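Side-chain contacts in D-glycero-beta-D-manno-heptose-1,7-bisphosphate 7-phosphatase (Mesorhizobium loti, PDB 2O2X), which removes the C-7 phosphate of D-glycero-beta-D-manno-heptose 1,7-bisphosphate, a magnesium-dependent step in the biosynthesis of ADP-L-glycero-beta-D-manno-heptose: residues Pro63-Ala66 against Thr67-Ala71; Phe89-Ser92 against Ala93-Ala96; Val101-Leu104 against Leu105-Glu108; Pro195-Asp198 against Ser199-Gly203. One frame throughout, in Å; residues are numbered along the deposited sequence.

Contact 1 (Pro63-Ala66 against Thr67-Ala71)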
# COMPACT_ATOMS: atom_id res chain seq x y z
N PRO A 63 -3.14 -14.39 0.87
CA PRO A 63 -1.92 -15.16 1.11
C PRO A 63 -0.67 -14.29 1.26
O PRO A 63 0.24 -14.62 2.02
CB PRO A 63 -1.82 -16.05 -0.12
CG PRO A 63 -3.24 -16.23 -0.53
CD PRO A 63 -3.82 -14.87 -0.35
N ALA A 64 -0.59 -13.21 0.50
CA ALA A 64 0.58 -12.31 0.61
C ALA A 64 0.65 -11.61 1.95
O ALA A 64 1.72 -11.52 2.55
CB ALA A 64 0.57 -11.30 -0.53
N ILE A 65 -0.48 -11.09 2.42
CA ILE A 65 -0.50 -10.44 3.71
C ILE A 65 -0.17 -11.46 4.82
O ILE A 65 0.66 -11.18 5.67
CB ILE A 65 -1.85 -9.74 3.98
CG1 ILE A 65 -2.18 -8.72 2.88
CG2 ILE A 65 -1.83 -9.01 5.32
CD1 ILE A 65 -3.51 -8.07 3.03
N ALA A 66 -0.80 -12.62 4.76
CA ALA A 66 -0.51 -13.68 5.75
C ALA A 66 0.97 -14.05 5.78
O ALA A 66 1.58 -14.21 6.84
CB ALA A 66 -1.35 -14.89 5.45
N THR A 67 1.57 -14.20 4.60
CA THR A 67 2.98 -14.56 4.50
C THR A 67 3.88 -13.50 5.12
O THR A 67 4.79 -13.82 5.86
CB THR A 67 3.36 -14.84 3.02
OG1 THR A 67 2.60 -15.97 2.55
CG2 THR A 67 4.79 -15.14 2.86
N ALA A 68 3.63 -12.24 4.81
CA ALA A 68 4.39 -11.13 5.39
C ALA A 68 4.21 -11.11 6.90
O ALA A 68 5.18 -10.96 7.67
CB ALA A 68 3.95 -9.80 4.78
N ASN A 69 2.97 -11.23 7.35
CA ASN A 69 2.67 -11.24 8.78
C ASN A 69 3.53 -12.31 9.50
O ASN A 69 4.20 -12.03 10.50
CB ASN A 69 1.19 -11.52 9.11
CG ASN A 69 0.20 -10.42 8.69
OD1 ASN A 69 -1.01 -10.70 8.60
ND2 ASN A 69 0.68 -9.19 8.45
N ARG A 70 3.51 -13.52 8.96
CA ARG A 70 4.19 -14.64 9.61
C ARG A 70 5.72 -14.52 9.51
O ARG A 70 6.45 -15.04 10.37
CB ARG A 70 3.66 -15.98 9.08
CG ARG A 70 2.18 -16.24 9.39
CD ARG A 70 1.80 -17.74 9.28
NE ARG A 70 1.76 -18.26 7.91
CZ ARG A 70 0.67 -18.35 7.15
NH1 ARG A 70 -0.50 -17.93 7.59
NH2 ARG A 70 0.75 -18.89 5.95
N ALA A 71 6.19 -13.82 8.49
CA ALA A 71 7.60 -13.57 8.30
C ALA A 71 8.12 -12.41 9.18
O ALA A 71 9.32 -12.15 9.21
CB ALA A 71 7.88 -13.30 6.85
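The hydroxyl of Thr67 turns back onto the carbonyl of Pro63, one turn earlier in helix 62-71, the helix of a beta-alpha-beta unit that leads from strand 34-36 to strand 75-80 in this HAD-like fold. Thr67 OG1 lies 2.8 Å from Pro63 O and donates to it, while Thr67 N reaches the same oxygen at 2.9 Å with an N-H...O angle of 155°. The two donors come from opposite faces of the carbonyl plane, so a single acceptor is gripped twice by one residue. Chi1 of -63° makes this possible: it sets OG1 anti to the carbonyl carbon and beside the backbone N, where it can fold back along the helix.

The solvent side is looser. Exposed Arg70 is modelled in two conformers; in one of them a bend at chi3 swings the guanidinium back over Ala66, a placement that is therefore doubtful, and its side chain makes no hydrogen bond to that residue.

The packed side is built from Ile65, Thr67 and Ala68. Ile65 and Ala68 face Leu36 and Leu34 of the strand before the helix, and Thr67 is covered by Leu206 and Ile209 of helix 199-211. The Asn69 side chain runs beside that of Ile65, pointing the same way; its polar end is held from outside this turn, ND2 donating to Phe111 O, while Ile65 CG2 lies 3.8 Å from Asn69 OD1.

Contact 2 (Phe89-Ser92 against Ala93-Ala96)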
# COMPACT_ATOMS: atom_id res chain seq x y z
N PHE A 89 -15.94 12.61 -1.48
CA PHE A 89 -16.02 12.22 -0.06
C PHE A 89 -14.89 12.93 0.70
O PHE A 89 -14.10 13.67 0.12
CB PHE A 89 -16.04 10.70 0.15
CG PHE A 89 -14.84 9.98 -0.43
CD1 PHE A 89 -14.85 9.56 -1.74
CD2 PHE A 89 -13.75 9.66 0.36
CE1 PHE A 89 -13.75 8.90 -2.28
CE2 PHE A 89 -12.66 8.98 -0.16
CZ PHE A 89 -12.66 8.61 -1.50
N GLY A 90 -14.85 12.72 2.01
CA GLY A 90 -13.84 13.31 2.88
C GLY A 90 -13.10 12.30 3.72
O GLY A 90 -13.27 11.08 3.59
N TRP A 91 -12.26 12.81 4.60
CA TRP A 91 -11.46 11.97 5.47
C TRP A 91 -12.30 11.14 6.42
O TRP A 91 -11.86 10.08 6.83
CB TRP A 91 -10.40 12.75 6.23
CG TRP A 91 -9.24 13.15 5.36
CD1 TRP A 91 -8.84 14.41 5.09
CD2 TRP A 91 -8.31 12.28 4.68
NE1 TRP A 91 -7.73 14.40 4.27
CE2 TRP A 91 -7.38 13.10 4.01
CE3 TRP A 91 -8.18 10.88 4.59
CZ2 TRP A 91 -6.32 12.58 3.26
CZ3 TRP A 91 -7.13 10.36 3.82
CH2 TRP A 91 -6.22 11.22 3.16
N SER A 92 -13.50 11.59 6.79
CA SER A 92 -14.34 10.77 7.66
C SER A 92 -14.83 9.50 6.96
O SER A 92 -14.85 8.42 7.54
CB SER A 92 -15.52 11.58 8.19
OG SER A 92 -15.01 12.51 9.14
N ALA A 93 -15.17 9.64 5.69
CA ALA A 93 -15.54 8.48 4.90
C ALA A 93 -14.34 7.54 4.72
O ALA A 93 -14.48 6.32 4.83
CB ALA A 93 -16.08 8.89 3.57
N PHE A 94 -13.15 8.10 4.45
CA PHE A 94 -11.95 7.28 4.37
C PHE A 94 -11.77 6.50 5.67
O PHE A 94 -11.45 5.31 5.68
CB PHE A 94 -10.69 8.12 4.10
CG PHE A 94 -9.42 7.32 4.15
CD1 PHE A 94 -9.06 6.52 3.07
CD2 PHE A 94 -8.63 7.28 5.27
CE1 PHE A 94 -7.93 5.77 3.09
CE2 PHE A 94 -7.51 6.51 5.32
CZ PHE A 94 -7.14 5.76 4.23
N ALA A 95 -11.94 7.16 6.81
CA ALA A 95 -11.76 6.48 8.08
C ALA A 95 -12.70 5.28 8.23
O ALA A 95 -12.30 4.19 8.64
CB ALA A 95 -11.96 7.46 9.27
N ALA A 96 -13.97 5.48 7.87
CA ALA A 96 -14.95 4.41 7.94
C ALA A 96 -14.66 3.25 6.97
O ALA A 96 -14.75 2.08 7.32
CB ALA A 96 -16.33 4.96 7.66
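Ala93, the first residue of the second segment, places its CB 3.9 Å from Phe89 CB, so the methyl rests against the base of an aromatic side chain that precedes the helix. The Phe89 ring itself meets the methyl obliquely, with CD2 at 4.0 Å from Ala93 CB, and beyond it touches Gln81, a probable substrate-binding residue.

Next comes Phe94, whose backbone N donates to Gly90 O at 3.1 Å. Gly90 is the N-cap of helix 91-107, so this bond closes the first turn. Chi1 of 174° carries the Phe94 ring alongside the indole of Trp91, three residues earlier, and the two form an offset edge-to-face pair: the six-membered ring of Trp91 presents its edge to the Phe94 face, with planes at 89° and centroids 5.3 Å apart. Trp91 CE3 comes within 3.7 Å of Phe94 CD2. Trp18 meets both rings, extending the aromatic cluster, Trp91 NE1 donates to Pro15 O, and Phe94 touches Arg38, probably also substrate-binding.

Ala95 follows, its N bonded to Trp91 O at 2.9 Å and its CB lying 3.5 Å from Ser92 O. Ala96 continues the helical bonding, its N donating to Ser92 O at 3.1 Å.

Contact 3 (Val101-Leu104 against Leu105-Glu108)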
# COMPACT_ATOMS: atom_id res chain seq x y z
N VAL A 101 -12.08 -2.18 5.86
CA VAL A 101 -11.09 -3.03 5.20
C VAL A 101 -10.27 -3.75 6.26
O VAL A 101 -10.09 -4.96 6.18
CB VAL A 101 -10.17 -2.21 4.22
CG1 VAL A 101 -9.01 -3.04 3.76
CG2 VAL A 101 -10.98 -1.70 3.01
N LEU A 102 -9.78 -3.02 7.26
CA LEU A 102 -8.97 -3.64 8.33
C LEU A 102 -9.78 -4.66 9.15
O LEU A 102 -9.25 -5.70 9.55
CB LEU A 102 -8.32 -2.59 9.24
CG LEU A 102 -7.36 -1.61 8.52
CD1 LEU A 102 -6.56 -0.79 9.51
CD2 LEU A 102 -6.44 -2.27 7.51
N GLU A 103 -11.06 -4.38 9.37
CA GLU A 103 -11.94 -5.35 10.06
C GLU A 103 -12.12 -6.64 9.27
O GLU A 103 -12.03 -7.75 9.82
CB GLU A 103 -13.30 -4.72 10.37
CG GLU A 103 -14.31 -5.68 10.98
CD GLU A 103 -13.83 -6.40 12.24
OE1 GLU A 103 -12.90 -5.92 12.94
OE2 GLU A 103 -14.41 -7.47 12.55
N LEU A 104 -12.35 -6.51 7.97
CA LEU A 104 -12.47 -7.70 7.13
C LEU A 104 -11.17 -8.50 7.11
O LEU A 104 -11.17 -9.74 7.11
CB LEU A 104 -12.91 -7.33 5.72
CG LEU A 104 -14.35 -6.83 5.61
CD1 LEU A 104 -14.56 -6.21 4.26
CD2 LEU A 104 -15.31 -7.97 5.85
N LEU A 105 -10.03 -7.82 7.08
CA LEU A 105 -8.74 -8.50 7.14
C LEU A 105 -8.57 -9.24 8.48
O LEU A 105 -8.08 -10.36 8.53
CB LEU A 105 -7.61 -7.50 6.95
CG LEU A 105 -7.41 -6.90 5.56
CD1 LEU A 105 -6.28 -5.88 5.59
CD2 LEU A 105 -7.17 -7.95 4.51
N ARG A 106 -8.97 -8.59 9.56
CA ARG A 106 -8.94 -9.22 10.89
C ARG A 106 -9.74 -10.52 10.91
O ARG A 106 -9.30 -11.52 11.48
CB ARG A 106 -9.49 -8.27 11.96
CG ARG A 106 -9.23 -8.77 13.40
CD ARG A 106 -10.03 -8.03 14.45
NE ARG A 106 -11.48 -8.22 14.32
CZ ARG A 106 -12.16 -9.30 14.73
NH1 ARG A 106 -11.54 -10.31 15.32
NH2 ARG A 106 -13.47 -9.36 14.55
N GLU A 107 -10.90 -10.50 10.26
CA GLU A 107 -11.75 -11.69 10.20
C GLU A 107 -11.11 -12.82 9.41
O GLU A 107 -11.46 -13.97 9.59
CB GLU A 107 -13.10 -11.34 9.60
CG GLU A 107 -13.94 -10.48 10.54
CD GLU A 107 -15.21 -9.96 9.90
OE1 GLU A 107 -15.54 -10.36 8.77
OE2 GLU A 107 -15.90 -9.13 10.54
N GLU A 108 -10.16 -12.49 8.53
CA GLU A 108 -9.36 -13.48 7.79
C GLU A 108 -8.05 -13.84 8.50
O GLU A 108 -7.24 -14.65 7.98
CB GLU A 108 -9.02 -12.93 6.39
CG GLU A 108 -10.20 -12.62 5.49
CD GLU A 108 -11.03 -13.82 5.14
OE1 GLU A 108 -10.48 -14.94 5.04
OE2 GLU A 108 -12.25 -13.62 4.98
O HOH W 1 -13.30 -11.16 6.05
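Glu103 and Arg106 run side by side along one flank of helix 91-107 and point the same way, which lets the guanidinium present its NE side to the carboxylate. The grip is bidentate and side-on: Arg106 NE donates to Glu103 OE1 at 3.0 Å along an almost straight 174° line, and NH2 donates to Glu103 OE2 at 2.9 Å. The match is imperfect, because the two planes stand 37° apart. OE1 lies in the guanidinium plane but is approached from 28° out of its own carboxylate plane, on the syn side, whereas OE2 offers its syn lone pair to NH2 but sits somewhat out of the guanidinium plane. A bend at chi2 of Glu103 and another at chi3 of Arg106 bring the two ends together.

Glu107 arrives from the next turn with its carboxylate steeply turned against that of Glu103. Its OE2 is 3.0 Å from Glu103 OE2, both acceptors; such proximity would be expected to raise the proton affinity of the pair, an effect that Arg106 would probably offset in part. Toward the C-terminal end, a water donates to Leu104 O at 2.8 Å and to Glu108 OE2 at 2.9 Å, bridging the last turn where the direct bond from Glu108 N to Leu104 O is weak.

On the apolar flank, Leu102 crosses Leu105 at a slant, with Leu102 CD2 4.1 Å from Leu105 CD1. Leu105 then packs on Leu62 and Ile65 of helix 62-71, while Leu102 meets Val112, in the loop that leads into strand 114-118.

Contact 4 (Pro195-Asp198 against Ser199-Gly203)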
# COMPACT_ATOMS: atom_id res chain seq x y z
N PRO A 195 4.83 -9.79 -13.09
CA PRO A 195 3.40 -9.93 -13.35
C PRO A 195 2.69 -10.62 -12.17
O PRO A 195 3.28 -11.47 -11.53
CB PRO A 195 3.37 -10.81 -14.60
CG PRO A 195 4.58 -11.61 -14.51
CD PRO A 195 5.63 -10.75 -13.89
N LEU A 196 1.47 -10.21 -11.87
CA LEU A 196 0.66 -10.90 -10.84
C LEU A 196 -0.74 -11.18 -11.37
O LEU A 196 -1.70 -10.46 -11.10
CB LEU A 196 0.64 -10.09 -9.54
CG LEU A 196 -0.03 -10.70 -8.29
CD1 LEU A 196 0.44 -12.12 -8.02
CD2 LEU A 196 0.16 -9.82 -7.07
N ARG A 197 -0.87 -12.26 -12.15
CA ARG A 197 -2.09 -12.54 -12.88
C ARG A 197 -2.73 -13.87 -12.53
O ARG A 197 -3.88 -14.06 -12.86
CB ARG A 197 -1.81 -12.56 -14.38
CG ARG A 197 -1.24 -11.23 -14.90
CD ARG A 197 -0.69 -11.35 -16.30
NE ARG A 197 0.51 -12.18 -16.34
CZ ARG A 197 1.35 -12.25 -17.37
NH1 ARG A 197 1.12 -11.58 -18.50
NH2 ARG A 197 2.44 -13.00 -17.29
N ASP A 198 -2.01 -14.76 -11.86
CA ASP A 198 -2.51 -16.11 -11.62
C ASP A 198 -1.83 -16.63 -10.35
O ASP A 198 -1.06 -15.91 -9.72
CB ASP A 198 -2.32 -16.99 -12.85
CG ASP A 198 -0.88 -17.19 -13.23
OD1 ASP A 198 0.04 -16.97 -12.42
OD2 ASP A 198 -0.63 -17.60 -14.40
N SER A 199 -2.13 -17.85 -9.95
CA SER A 199 -1.59 -18.39 -8.70
C SER A 199 -0.09 -18.69 -8.80
O SER A 199 0.64 -18.56 -7.83
CB SER A 199 -2.38 -19.64 -8.27
OG SER A 199 -2.20 -20.68 -9.20
N SER A 200 0.43 -19.06 -9.96
CA SER A 200 1.85 -19.25 -10.12
C SER A 200 2.62 -17.98 -9.82
O SER A 200 3.64 -18.00 -9.14
CB SER A 200 2.17 -19.76 -11.52
OG SER A 200 3.56 -19.95 -11.66
N GLU A 201 2.11 -16.87 -10.35
CA GLU A 201 2.73 -15.57 -10.14
C GLU A 201 2.61 -15.12 -8.69
O GLU A 201 3.54 -14.49 -8.17
CB GLU A 201 2.20 -14.58 -11.15
CG GLU A 201 2.77 -14.92 -12.56
CD GLU A 201 2.13 -14.23 -13.75
OE1 GLU A 201 1.17 -13.43 -13.60
OE2 GLU A 201 2.60 -14.49 -14.88
N LEU A 202 1.51 -15.43 -8.01
CA LEU A 202 1.40 -15.18 -6.58
C LEU A 202 2.50 -15.94 -5.86
O LEU A 202 3.14 -15.42 -4.97
CB LEU A 202 0.01 -15.57 -6.06
CG LEU A 202 -0.17 -15.53 -4.55
CD1 LEU A 202 0.06 -14.15 -4.01
CD2 LEU A 202 -1.53 -16.00 -4.18
N GLY A 203 2.78 -17.17 -6.30
CA GLY A 203 3.88 -17.94 -5.72
C GLY A 203 5.21 -17.24 -5.79
O GLY A 203 6.00 -17.34 -4.86
O HOH W 2 0.37 -15.81 -16.35
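The Glu201 side chain crosses Pro195 at about a right angle, with Pro195 CG 3.5 Å from Glu201 OE2, and from there meets Arg197. Its chain is extended beyond CG, so a residue in the first turn of helix 199-211 spans back to the end of strand 191-196. The guanidinium and carboxylate planes are nearly coplanar, 17° apart, and the Arg197 edge made by NE and NH2 takes one oxygen with each nitrogen: NE to Glu201 OE1 at 3.1 Å, where the syn lone pair is used, and NH2 to Glu201 OE2 at 2.8 Å. Glu201 OE1 also accepts from the backbone N of Arg197 at 2.8 Å, so main chain and side chain of one arginine hold the same oxygen.

Asp198 is the N-cap of the helix. Its OD1 receives Glu201 N at 2.9 Å in a straight capping bond of 163°, reached because chi1 of 63° folds the carboxylate over the first turn. A water donates to both Asp198 OD2 and Glu201 OE2, linking the cap to the salt bridge. A separate apolar contact has Leu196 CD1 4.0 Å from Leu202 CB, and Leu196 continues onto Trp179 and Val181 of strand 177-181.

The strand-to-helix turn is thus closed by charge as well as by capping. The negative Asp198 carboxylate at the helix N-terminus should interact favourably with the helix dipole, and the paired Arg197 probably helps keep Glu201 ionised although Asp198 OD1 is only 3.9 Å from Glu201 OE1.

From the N terminus, the four contacts follow in series, and none nests in or crosses another. Contact 1 lies within helix 62-71, between strands 34-36 and 75-80. Contacts 2 and 3 occupy the start and the end of helix 91-107; they do not touch, their nearest atoms being about 5 Å apart. Contact 4 closes the short connection from strand 191-196 into helix 199-211. Contact 1 links the set: Ile65 CD1 packs 4.0 Å from Leu105 CD2 of contact 3, and Pro63 CG sits 4.0 Å from Leu202 CD2 of contact 4. Helix 62-71 therefore packs against helix 91-107 and helix 199-211, whereas contacts 2 and 4 lie on opposite sides of the chain's centre.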